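Local coordinates for protein fatty acid synthase 1, isoform A (Drosophila melanogaster, PDB 6FN6) that probably builds long-chain saturated fatty acids from acetyl-CoA and malonyl-CoA with NADPH, this piece being its dehydratase, enoylreductase and ketoreductase region, at residues E6-D12 / A75-I81; E61-R67 / S97-K103; E371-V377 / S397-F403. One frame throughout, in Å; residues are numbered along the deposited sequence.

Contact 1: E6-D12 / A75-I81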
loop_
_atom_site.group_PDB
_atom_site.type_symbol
_atom_site.label_atom_id
_atom_site.label_comp_id
_atom_site.label_asym_id
_atom_site.label_seq_id
_atom_site.Cartn_x
_atom_site.Cartn_y
_atom_site.Cartn_z
ATOM N N GLU A 6 23.628 -4.164 -15.427
ATOM C CA GLU A 6 22.484 -4.956 -15.864
ATOM C C GLU A 6 22.872 -5.892 -17.007
ATOM O O GLU A 6 23.856 -5.658 -17.709
ATOM C CB GLU A 6 21.335 -4.046 -16.302
ATOM C CG GLU A 6 21.633 -3.212 -17.539
ATOM C CD GLU A 6 20.442 -2.384 -17.981
ATOM O OE1 GLU A 6 20.584 -1.600 -18.944
ATOM O OE2 GLU A 6 19.362 -2.516 -17.367
ATOM N N THR A 7 22.087 -6.948 -17.191
ATOM C CA THR A 7 22.329 -7.903 -18.267
ATOM C C THR A 7 21.506 -7.544 -19.501
ATOM O O THR A 7 20.293 -7.359 -19.420
ATOM C CB THR A 7 21.983 -9.344 -17.831
ATOM O OG1 THR A 7 22.711 -9.681 -16.644
ATOM C CG2 THR A 7 22.318 -10.342 -18.933
ATOM N N ILE A 8 22.182 -7.440 -20.640
ATOM C CA ILE A 8 21.518 -7.142 -21.900
ATOM C C ILE A 8 21.272 -8.437 -22.662
ATOM O O ILE A 8 22.189 -9.229 -22.870
ATOM C CB ILE A 8 22.342 -6.157 -22.751
ATOM C CG1 ILE A 8 22.749 -4.933 -21.923
ATOM C CG2 ILE A 8 21.557 -5.732 -23.991
ATOM C CD1 ILE A 8 21.587 -4.172 -21.313
ATOM N N VAL A 9 20.026 -8.650 -23.072
ATOM C CA VAL A 9 19.679 -9.808 -23.881
ATOM C C VAL A 9 19.039 -9.314 -25.169
ATOM O O VAL A 9 18.050 -8.581 -25.143
ATOM C CB VAL A 9 18.750 -10.774 -23.125
ATOM C CG1 VAL A 9 18.359 -11.947 -24.012
ATOM C CG2 VAL A 9 19.422 -11.274 -21.858
ATOM N N GLU A 10 19.609 -9.726 -26.293
ATOM C CA GLU A 10 19.135 -9.295 -27.597
ATOM C C GLU A 10 18.457 -10.460 -28.308
ATOM O O GLU A 10 19.023 -11.549 -28.400
ATOM C CB GLU A 10 20.302 -8.752 -28.425
ATOM C CG GLU A 10 19.897 -7.980 -29.669
ATOM C CD GLU A 10 21.073 -7.264 -30.312
ATOM O OE1 GLU A 10 22.054 -6.969 -29.598
ATOM O OE2 GLU A 10 21.015 -6.994 -31.530
ATOM N N VAL A 11 17.245 -10.230 -28.800
ATOM C CA VAL A 11 16.543 -11.238 -29.582
ATOM C C VAL A 11 16.261 -10.696 -30.978
ATOM O O VAL A 11 15.766 -9.580 -31.141
ATOM C CB VAL A 11 15.239 -11.694 -28.882
ATOM C CG1 VAL A 11 15.547 -12.272 -27.508
ATOM C CG2 VAL A 11 14.250 -10.549 -28.761
ATOM N N ASP A 12 16.597 -11.502 -31.981
ATOM C CA ASP A 12 16.429 -11.129 -33.380
ATOM C C ASP A 12 15.651 -12.208 -34.125
ATOM O O ASP A 12 16.121 -13.336 -34.268
ATOM C CB ASP A 12 17.793 -10.900 -34.039
ATOM C CG ASP A 12 17.677 -10.477 -35.493
ATOM O OD1 ASP A 12 16.571 -10.080 -35.914
ATOM O OD2 ASP A 12 18.692 -10.541 -36.215
ATOM N N ALA A 75 12.966 -6.943 -36.467
ATOM C CA ALA A 75 12.846 -7.109 -35.020
ATOM C C ALA A 75 14.171 -7.331 -34.299
ATOM O O ALA A 75 14.419 -8.418 -33.777
ATOM C CB ALA A 75 11.910 -8.261 -34.713
ATOM N N VAL A 76 15.022 -6.311 -34.269
ATOM C CA VAL A 76 16.169 -6.332 -33.375
ATOM C C VAL A 76 15.782 -5.524 -32.133
ATOM O O VAL A 76 15.637 -4.303 -32.182
ATOM C CB VAL A 76 17.458 -5.807 -34.069
ATOM C CG1 VAL A 76 17.351 -4.325 -34.443
ATOM C CG2 VAL A 76 18.672 -6.058 -33.183
ATOM N N VAL A 77 15.573 -6.234 -31.028
ATOM C CA VAL A 77 15.109 -5.617 -29.791
ATOM C C VAL A 77 16.010 -6.045 -28.642
ATOM O O VAL A 77 16.398 -7.210 -28.544
ATOM C CB VAL A 77 13.636 -5.974 -29.508
ATOM C CG1 VAL A 77 13.448 -7.479 -29.500
ATOM C CG2 VAL A 77 13.178 -5.372 -28.185
ATOM N N LYS A 78 16.330 -5.095 -27.769
ATOM C CA LYS A 78 17.246 -5.344 -26.667
ATOM C C LYS A 78 16.524 -5.320 -25.323
ATOM O O LYS A 78 15.868 -4.336 -24.983
ATOM C CB LYS A 78 18.364 -4.299 -26.688
ATOM C CG LYS A 78 19.174 -4.320 -27.979
ATOM C CD LYS A 78 20.444 -3.492 -27.900
ATOM C CE LYS A 78 21.248 -3.624 -29.189
ATOM N NZ LYS A 78 22.540 -2.884 -29.151
ATOM N N PHE A 79 16.650 -6.405 -24.563
ATOM C CA PHE A 79 16.067 -6.468 -23.225
ATOM C C PHE A 79 17.150 -6.310 -22.159
ATOM O O PHE A 79 18.178 -6.986 -22.199
ATOM C CB PHE A 79 15.321 -7.789 -23.009
ATOM C CG PHE A 79 14.135 -7.980 -23.915
ATOM C CD1 PHE A 79 13.010 -7.179 -23.792
ATOM C CD2 PHE A 79 14.137 -8.976 -24.877
ATOM C CE1 PHE A 79 11.915 -7.362 -24.622
ATOM C CE2 PHE A 79 13.046 -9.162 -25.707
ATOM C CZ PHE A 79 11.934 -8.354 -25.578
ATOM N N GLY A 80 16.911 -5.404 -21.213
ATOM C CA GLY A 80 17.808 -5.191 -20.089
ATOM C C GLY A 80 17.251 -5.756 -18.796
ATOM O O GLY A 80 16.136 -5.420 -18.404
ATOM N N ILE A 81 18.021 -6.619 -18.136
ATOM C CA ILE A 81 17.564 -7.285 -16.917
ATOM C C ILE A 81 18.467 -6.920 -15.741
ATOM O O ILE A 81 19.684 -6.827 -15.891
ATOM C CB ILE A 81 17.514 -8.814 -17.101
ATOM C CG1 ILE A 81 16.887 -9.160 -18.457
ATOM C CG2 ILE A 81 16.736 -9.452 -15.958
ATOM C CD1 ILE A 81 16.707 -10.646 -18.715
#

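Contact 2: E61-R67 / S97-K103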
loop_
_atom_site.group_PDB
_atom_site.type_symbol
_atom_site.label_atom_id
_atom_site.label_comp_id
_atom_site.label_asym_id
_atom_site.label_seq_id
_atom_site.Cartn_x
_atom_site.Cartn_y
_atom_site.Cartn_z
ATOM N N GLU A 61 7.403 -14.350 -8.217
ATOM C CA GLU A 61 6.292 -13.780 -7.468
ATOM C C GLU A 61 6.010 -12.340 -7.874
ATOM O O GLU A 61 6.913 -11.606 -8.275
ATOM C CB GLU A 61 6.569 -13.848 -5.967
ATOM C CG GLU A 61 6.692 -15.259 -5.428
ATOM C CD GLU A 61 7.033 -15.286 -3.955
ATOM O OE1 GLU A 61 6.098 -15.208 -3.130
ATOM O OE2 GLU A 61 8.234 -15.380 -3.620
ATOM N N ASN A 62 4.744 -11.950 -7.757
ATOM C CA ASN A 62 4.314 -10.583 -8.039
ATOM C C ASN A 62 4.762 -10.144 -9.426
ATOM O O ASN A 62 5.274 -9.038 -9.603
ATOM C CB ASN A 62 4.860 -9.619 -6.982
ATOM C CG ASN A 62 4.192 -8.253 -7.034
ATOM O OD1 ASN A 62 2.975 -8.150 -7.181
ATOM N ND2 ASN A 62 4.991 -7.197 -6.916
ATOM N N LEU A 63 4.574 -11.016 -10.408
ATOM C CA LEU A 63 4.897 -10.677 -11.784
ATOM C C LEU A 63 3.930 -9.630 -12.308
ATOM O O LEU A 63 2.714 -9.792 -12.210
ATOM C CB LEU A 63 4.863 -11.924 -12.667
ATOM C CG LEU A 63 6.047 -12.878 -12.513
ATOM C CD1 LEU A 63 5.723 -14.238 -13.092
ATOM C CD2 LEU A 63 7.276 -12.299 -13.197
ATOM N N VAL A 64 4.478 -8.553 -12.860
ATOM C CA VAL A 64 3.671 -7.507 -13.468
ATOM C C VAL A 64 4.159 -7.262 -14.887
ATOM O O VAL A 64 5.339 -7.002 -15.114
ATOM C CB VAL A 64 3.712 -6.203 -12.647
ATOM C CG1 VAL A 64 2.824 -5.144 -13.289
ATOM C CG2 VAL A 64 3.290 -6.456 -11.211
ATOM N N PHE A 65 3.240 -7.342 -15.841
ATOM C CA PHE A 65 3.557 -7.048 -17.226
ATOM C C PHE A 65 3.008 -5.662 -17.557
ATOM O O PHE A 65 1.829 -5.496 -17.868
ATOM C CB PHE A 65 2.983 -8.137 -18.132
ATOM C CG PHE A 65 3.398 -9.526 -17.721
ATOM C CD1 PHE A 65 4.624 -10.043 -18.107
ATOM C CD2 PHE A 65 2.575 -10.303 -16.923
ATOM C CE1 PHE A 65 5.014 -11.313 -17.716
ATOM C CE2 PHE A 65 2.960 -11.574 -16.533
ATOM C CZ PHE A 65 4.180 -12.078 -16.930
ATOM N N HIS A 66 3.884 -4.666 -17.465
ATOM C CA HIS A 66 3.477 -3.264 -17.492
ATOM C C HIS A 66 3.025 -2.783 -18.867
ATOM O O HIS A 66 2.159 -1.913 -18.964
ATOM C CB HIS A 66 4.619 -2.388 -16.981
ATOM C CG HIS A 66 5.009 -2.690 -15.568
ATOM N ND1 HIS A 66 4.451 -2.042 -14.487
ATOM C CD2 HIS A 66 5.895 -3.580 -15.057
ATOM C CE1 HIS A 66 4.978 -2.515 -13.371
ATOM N NE2 HIS A 66 5.856 -3.450 -13.691
ATOM N N ARG A 67 3.619 -3.327 -19.924
ATOM C CA ARG A 67 3.238 -2.943 -21.277
ATOM C C ARG A 67 3.606 -4.047 -22.261
ATOM O O ARG A 67 4.449 -4.896 -21.970
ATOM C CB ARG A 67 3.912 -1.631 -21.688
ATOM C CG ARG A 67 5.435 -1.656 -21.672
ATOM C CD ARG A 67 5.997 -0.399 -22.322
ATOM N NE ARG A 67 7.431 -0.483 -22.584
ATOM C CZ ARG A 67 7.975 -1.176 -23.581
ATOM N NH1 ARG A 67 7.209 -1.858 -24.422
ATOM N NH2 ARG A 67 9.290 -1.188 -23.739
ATOM N N SER A 97 12.398 1.942 -21.186
ATOM C CA SER A 97 11.178 1.983 -20.392
ATOM C C SER A 97 10.902 0.614 -19.779
ATOM O O SER A 97 11.240 -0.417 -20.360
ATOM C CB SER A 97 9.992 2.436 -21.247
ATOM O OG SER A 97 9.651 1.462 -22.217
ATOM N N LEU A 98 10.308 0.615 -18.590
ATOM C CA LEU A 98 10.027 -0.620 -17.868
ATOM C C LEU A 98 9.063 -1.521 -18.632
ATOM O O LEU A 98 8.050 -1.056 -19.151
ATOM C CB LEU A 98 9.454 -0.304 -16.486
ATOM C CG LEU A 98 9.015 -1.507 -15.649
ATOM C CD1 LEU A 98 10.195 -2.420 -15.347
ATOM C CD2 LEU A 98 8.347 -1.046 -14.367
ATOM N N ALA A 99 9.383 -2.811 -18.687
ATOM C CA ALA A 99 8.534 -3.791 -19.359
ATOM C C ALA A 99 7.894 -4.737 -18.343
ATOM O O ALA A 99 6.669 -4.866 -18.289
ATOM C CB ALA A 99 9.338 -4.580 -20.388
ATOM N N VAL A 100 8.731 -5.395 -17.544
ATOM C CA VAL A 100 8.261 -6.379 -16.573
ATOM C C VAL A 100 8.974 -6.217 -15.238
ATOM O O VAL A 100 10.144 -5.837 -15.188
ATOM C CB VAL A 100 8.441 -7.818 -17.109
ATOM C CG1 VAL A 100 8.076 -8.855 -16.045
ATOM C CG2 VAL A 100 7.606 -8.028 -18.347
ATOM N N SER A 101 8.251 -6.508 -14.161
ATOM C CA SER A 101 8.810 -6.477 -12.811
ATOM C C SER A 101 8.285 -7.663 -12.010
ATOM O O SER A 101 7.233 -8.218 -12.323
ATOM C CB SER A 101 8.459 -5.166 -12.101
ATOM O OG SER A 101 7.108 -5.162 -11.675
ATOM N N GLY A 102 9.021 -8.043 -10.973
ATOM C CA GLY A 102 8.607 -9.129 -10.106
ATOM C C GLY A 102 9.705 -9.569 -9.160
ATOM O O GLY A 102 10.716 -8.882 -8.999
ATOM N N LYS A 103 9.510 -10.728 -8.543
ATOM C CA LYS A 103 10.471 -11.271 -7.593
ATOM C C LYS A 103 10.824 -12.700 -7.984
ATOM O O LYS A 103 9.971 -13.440 -8.472
ATOM C CB LYS A 103 9.898 -11.225 -6.172
ATOM C CG LYS A 103 10.747 -11.918 -5.117
ATOM C CD LYS A 103 10.088 -11.846 -3.748
ATOM C CE LYS A 103 10.835 -12.685 -2.723
ATOM N NZ LYS A 103 10.218 -12.596 -1.372
#

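Contact 3: E371-V377 / S397-F403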
loop_
_atom_site.group_PDB
_atom_site.type_symbol
_atom_site.label_atom_id
_atom_site.label_comp_id
_atom_site.label_asym_id
_atom_site.label_seq_id
_atom_site.Cartn_x
_atom_site.Cartn_y
_atom_site.Cartn_z
ATOM N N GLU A 371 -7.849 9.044 -79.334
ATOM C CA GLU A 371 -7.101 7.847 -78.963
ATOM C C GLU A 371 -7.598 6.643 -79.759
ATOM O O GLU A 371 -8.686 6.681 -80.326
ATOM C CB GLU A 371 -7.205 7.581 -77.463
ATOM C CG GLU A 371 -6.230 6.522 -76.972
ATOM C CD GLU A 371 -5.665 6.824 -75.601
ATOM O OE1 GLU A 371 -6.260 7.644 -74.871
ATOM O OE2 GLU A 371 -4.618 6.240 -75.253
ATOM N N GLN A 372 -6.800 5.579 -79.798
ATOM C CA GLN A 372 -7.140 4.395 -80.583
ATOM C C GLN A 372 -7.670 3.245 -79.722
ATOM O O GLN A 372 -7.205 3.015 -78.605
ATOM C CB GLN A 372 -5.923 3.929 -81.392
ATOM C CG GLN A 372 -4.656 3.699 -80.580
ATOM C CD GLN A 372 -3.510 3.190 -81.436
ATOM O OE1 GLN A 372 -3.387 3.554 -82.606
ATOM N NE2 GLN A 372 -2.664 2.347 -80.855
ATOM N N ASN A 373 -8.651 2.529 -80.268
ATOM C CA ASN A 373 -9.227 1.342 -79.636
ATOM C C ASN A 373 -9.664 1.548 -78.188
ATOM O O ASN A 373 -9.130 0.919 -77.274
ATOM C CB ASN A 373 -8.226 0.191 -79.688
ATOM C CG ASN A 373 -7.874 -0.208 -81.104
ATOM O OD1 ASN A 373 -8.687 -0.800 -81.814
ATOM N ND2 ASN A 373 -6.653 0.111 -81.523
ATOM N N CYS A 374 -10.640 2.426 -77.989
ATOM C CA CYS A 374 -11.249 2.614 -76.678
ATOM C C CYS A 374 -12.496 1.743 -76.560
ATOM O O CYS A 374 -13.113 1.398 -77.566
ATOM C CB CYS A 374 -11.606 4.082 -76.454
ATOM S SG CYS A 374 -10.190 5.194 -76.433
ATOM N N HIS A 375 -12.876 1.396 -75.334
ATOM C CA HIS A 375 -14.121 0.671 -75.112
ATOM C C HIS A 375 -15.301 1.638 -75.108
ATOM O O HIS A 375 -16.422 1.262 -75.451
ATOM C CB HIS A 375 -14.079 -0.111 -73.797
ATOM C CG HIS A 375 -13.290 -1.380 -73.873
ATOM N ND1 HIS A 375 -11.921 -1.417 -73.731
ATOM C CD2 HIS A 375 -13.682 -2.661 -74.072
ATOM C CE1 HIS A 375 -11.501 -2.665 -73.839
ATOM N NE2 HIS A 375 -12.551 -3.440 -74.048
ATOM N N PHE A 376 -15.051 2.883 -74.713
ATOM C CA PHE A 376 -16.092 3.899 -74.739
ATOM C C PHE A 376 -15.523 5.310 -74.801
ATOM O O PHE A 376 -14.351 5.539 -74.506
ATOM C CB PHE A 376 -17.008 3.763 -73.518
ATOM C CG PHE A 376 -16.343 4.100 -72.208
ATOM C CD1 PHE A 376 -16.245 5.414 -71.780
ATOM C CD2 PHE A 376 -15.832 3.099 -71.399
ATOM C CE1 PHE A 376 -15.637 5.724 -70.577
ATOM C CE2 PHE A 376 -15.224 3.402 -70.193
ATOM C CZ PHE A 376 -15.130 4.716 -69.781
ATOM N N VAL A 377 -16.377 6.248 -75.200
ATOM C CA VAL A 377 -16.044 7.663 -75.202
ATOM C C VAL A 377 -17.216 8.411 -74.583
ATOM O O VAL A 377 -18.355 8.265 -75.028
ATOM C CB VAL A 377 -15.739 8.180 -76.622
ATOM C CG1 VAL A 377 -15.492 9.684 -76.606
ATOM C CG2 VAL A 377 -14.541 7.457 -77.204
ATOM N N SER A 397 -12.226 6.670 -82.626
ATOM C CA SER A 397 -11.414 6.443 -81.435
ATOM C C SER A 397 -11.760 5.141 -80.716
ATOM O O SER A 397 -10.944 4.611 -79.964
ATOM C CB SER A 397 -11.563 7.616 -80.466
ATOM O OG SER A 397 -11.239 8.842 -81.097
ATOM N N ILE A 398 -12.965 4.630 -80.941
ATOM C CA ILE A 398 -13.398 3.400 -80.285
ATOM C C ILE A 398 -13.096 2.195 -81.163
ATOM O O ILE A 398 -12.998 2.313 -82.388
ATOM C CB ILE A 398 -14.899 3.444 -79.944
ATOM C CG1 ILE A 398 -15.731 3.724 -81.202
ATOM C CG2 ILE A 398 -15.170 4.489 -78.873
ATOM C CD1 ILE A 398 -17.202 3.397 -81.052
ATOM N N ARG A 399 -12.957 1.033 -80.537
ATOM C CA ARG A 399 -12.873 -0.210 -81.285
ATOM C C ARG A 399 -14.233 -0.479 -81.927
ATOM O O ARG A 399 -15.236 0.119 -81.536
ATOM C CB ARG A 399 -12.427 -1.372 -80.390
ATOM C CG ARG A 399 -13.244 -1.586 -79.135
ATOM C CD ARG A 399 -12.580 -2.630 -78.245
ATOM N NE ARG A 399 -11.288 -2.171 -77.736
ATOM C CZ ARG A 399 -10.318 -2.973 -77.302
ATOM N NH1 ARG A 399 -9.181 -2.456 -76.858
ATOM N NH2 ARG A 399 -10.476 -4.290 -77.318
ATOM N N GLU A 400 -14.260 -1.376 -82.907
ATOM C CA GLU A 400 -15.449 -1.594 -83.730
ATOM C C GLU A 400 -16.714 -1.816 -82.900
ATOM O O GLU A 400 -17.773 -1.279 -83.224
ATOM C CB GLU A 400 -15.228 -2.791 -84.659
ATOM C CG GLU A 400 -16.221 -2.890 -85.809
ATOM C CD GLU A 400 -16.072 -1.761 -86.812
ATOM O OE1 GLU A 400 -15.123 -0.959 -86.674
ATOM O OE2 GLU A 400 -16.904 -1.674 -87.741
ATOM N N ASN A 401 -16.605 -2.610 -81.841
ATOM C CA ASN A 401 -17.750 -2.895 -80.978
ATOM C C ASN A 401 -17.811 -1.966 -79.759
ATOM O O ASN A 401 -18.499 -2.259 -78.780
ATOM C CB ASN A 401 -17.715 -4.357 -80.522
ATOM C CG ASN A 401 -16.389 -4.744 -79.899
ATOM O OD1 ASN A 401 -15.609 -3.888 -79.484
ATOM N ND2 ASN A 401 -16.128 -6.044 -79.832
ATOM N N GLY A 402 -17.097 -0.846 -79.825
ATOM C CA GLY A 402 -17.062 0.098 -78.723
ATOM C C GLY A 402 -18.361 0.866 -78.566
ATOM O O GLY A 402 -19.245 0.785 -79.417
ATOM N N PHE A 403 -18.477 1.614 -77.473
ATOM C CA PHE A 403 -19.700 2.356 -77.182
ATOM C C PHE A 403 -19.470 3.865 -77.175
ATOM O O PHE A 403 -18.332 4.332 -77.152
ATOM C CB PHE A 403 -20.276 1.922 -75.836
ATOM C CG PHE A 403 -20.817 0.521 -75.831
ATOM C CD1 PHE A 403 -19.981 -0.558 -75.593
ATOM C CD2 PHE A 403 -22.159 0.281 -76.070
ATOM C CE1 PHE A 403 -20.475 -1.848 -75.587
ATOM C CE2 PHE A 403 -22.659 -1.006 -76.067
ATOM C CZ PHE A 403 -21.815 -2.073 -75.824
#

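Contact 1: E6-D12 / A75-I81
T7-D12 runs antiparallel to V76-I81, the two short strand axes 4.5 Å apart at closest and 154° from each other, with T7-I81, V9-F79 and V11-V77 as the hydrogen-bonded pairs. The T7-I81 and V9-F79 pairs are bonded in both directions; V9 N reaches F79 O at 2.6 Å. At V11-V77 the strands stand farther apart, and V77 N to V11 O is a weak bond of 3.4 Å. In the non-hydrogen-bonded pairs, CA-H groups of I8, E10 and G80 lean on carbonyl oxygens of the partner strand.

On the face carrying V9, V11, V77, F79 and I81, one methyl of V11, CG2, makes its apolar contacts. With CG1 anti to the carbonyl carbon (chi1 -59°), CG2 is left between the backbone N and the carbonyl carbon, facing V77 CG1, the two valines alongside each other, and reaching F79 CE2 at 3.6 Å. V77 CG2 covers one face of the F79 ring, 4.1 Å above its plane and displaced toward the rim. Farther along, V9 CG2 meets I81 CD1 at 4.2 Å. This is the inner face of the N-terminal hotdog fold, where the sheet curls round helix 34-48: V9 and I81 touch T44, F79 touches L40, and the F79 ring also meets those of F32 and Y37.

On the face carrying I8, E10, V76 and K78, mostly exposed, E10 and K78 run side by side, both extended, aliphatic part against aliphatic part, but E10 OE1 and K78 NZ stay 4.1 Å apart, beyond a salt bridge. Strand 7-12 is outermost within this chain; strand 76-83 is joined on its other flank by strand 89-93, G80 bonding to C93. D12 OD1 accepts the N-H of S14.

Contact 2: E61-R67 / S97-K103
H66 lies against L98, A99 and S101 just beyond the end of strand 63-65, which runs antiparallel to strand 98-103 at 172°. CG of H66 is anti to its carbonyl carbon (chi1 -61°), which turns the ring back over the opposite strand. Its CB rests 3.5 Å from A99 O, the same oxygen that accepts H66 N. CG and CD2 follow, CD2 with its edge to that carbonyl. L98 CD2 stands over the centre of one ring face, a CH-pi contact 3.6 Å from the centroid, while V64 CG1 covers the opposite face nearer the rim. At the tip, NE2 shares a nearly straight hydrogen bond of 2.9 Å with S101 OG. Two covered faces and a bonded tip hold the imidazole against turning.

The R67 side chain reaches over to S97, just before strand 98-103: NE donates to S97 OG at 3.0 Å, the hydroxyl lying 24° out of the guanidinium plane, and NH2 adds a weak bond to it besides its salt bridge to E94. At the far end E61 and K103 bond through both backbones and run their side chains alongside each other, although the E61 carboxylate has its salt bridge with R198. Between E61-K103 and V64-S101 the register slips by one residue, a beta bulge.

On the other side of the sheet F65 CD1 meets V100 CG2 at 3.6 Å, and L63, F65, A99 and V100 all pack on helix 34-48. F65 lies about 9 Å, side chain to side chain, from D175, the predicted proton donor of the dehydratase. Strand 58-65 also bonds to strand 191-201, so the pair lies where the sheets of the two hotdog folds join, as in double-hotdog dehydratases.

Contact 3: E371-V377 / S397-F403
R399 lays its guanidinium flat on the imidazole of H375, centres 4.1 Å apart and planes 19° from parallel. H375 CE1 sits over the middle of the guanidinium, whereas R399 NE lies toward the rim of the imidazole. In the guanidinium plane, NH1 points at N373 O in a weak bond of 3.4 Å. The R399 chain gets there by bending at chi3 (65°), its CG passing C374 O. That oxygen accepts R399 N at 3.0 Å on an in-plane lone pair, and C374 N in turn donates to S397 O. Past the type I turn from R399 to G402, F403 N bonds to H375 O at 2.9 Å, resuming the parallel pairing. V377 CG2 meets I398 CG2 at 3.5 Å.

Farther out, the backbone N of K305 holds H375 ND1, and N393 O holds S397 OG. Strands 374-380 and 402-409, with helix 389-395 between, form a beta-alpha-beta crossover in what is probably the pseudo-methyltransferase domain of animal synthases. Replacing R399 by an alanine would probably uncover one face of H375, deprive N373 O of its weak donor and let the imidazole tilt. Because ND1 accepts an amide hydrogen, H375 is probably neutral, so the arginine charge would rest on an uncharged ring.

In the fold
Contacts 1 and 2 belong to the N-terminal hotdog fold of the dehydratase, their centres 16 Å apart and their nearest atoms about 6 Å. Their segments alternate along the chain, and strand 89-93 lies between strands 76-83 and 98-105, so the two sit at different places across the same curved sheet round helix 34-48: contact 1 at the edge, where strand 7-12 is outermost within this chain, contact 2 beside the C-terminal hotdog. Contact 3 comes later in the chain, 63 Å from contact 1 and 68 Å from contact 2 between centres, in a separate mixed sheet. The dehydratase and the probable pseudo-methyltransferase domain thus occupy separate, distant parts of one multifunctional polypeptide.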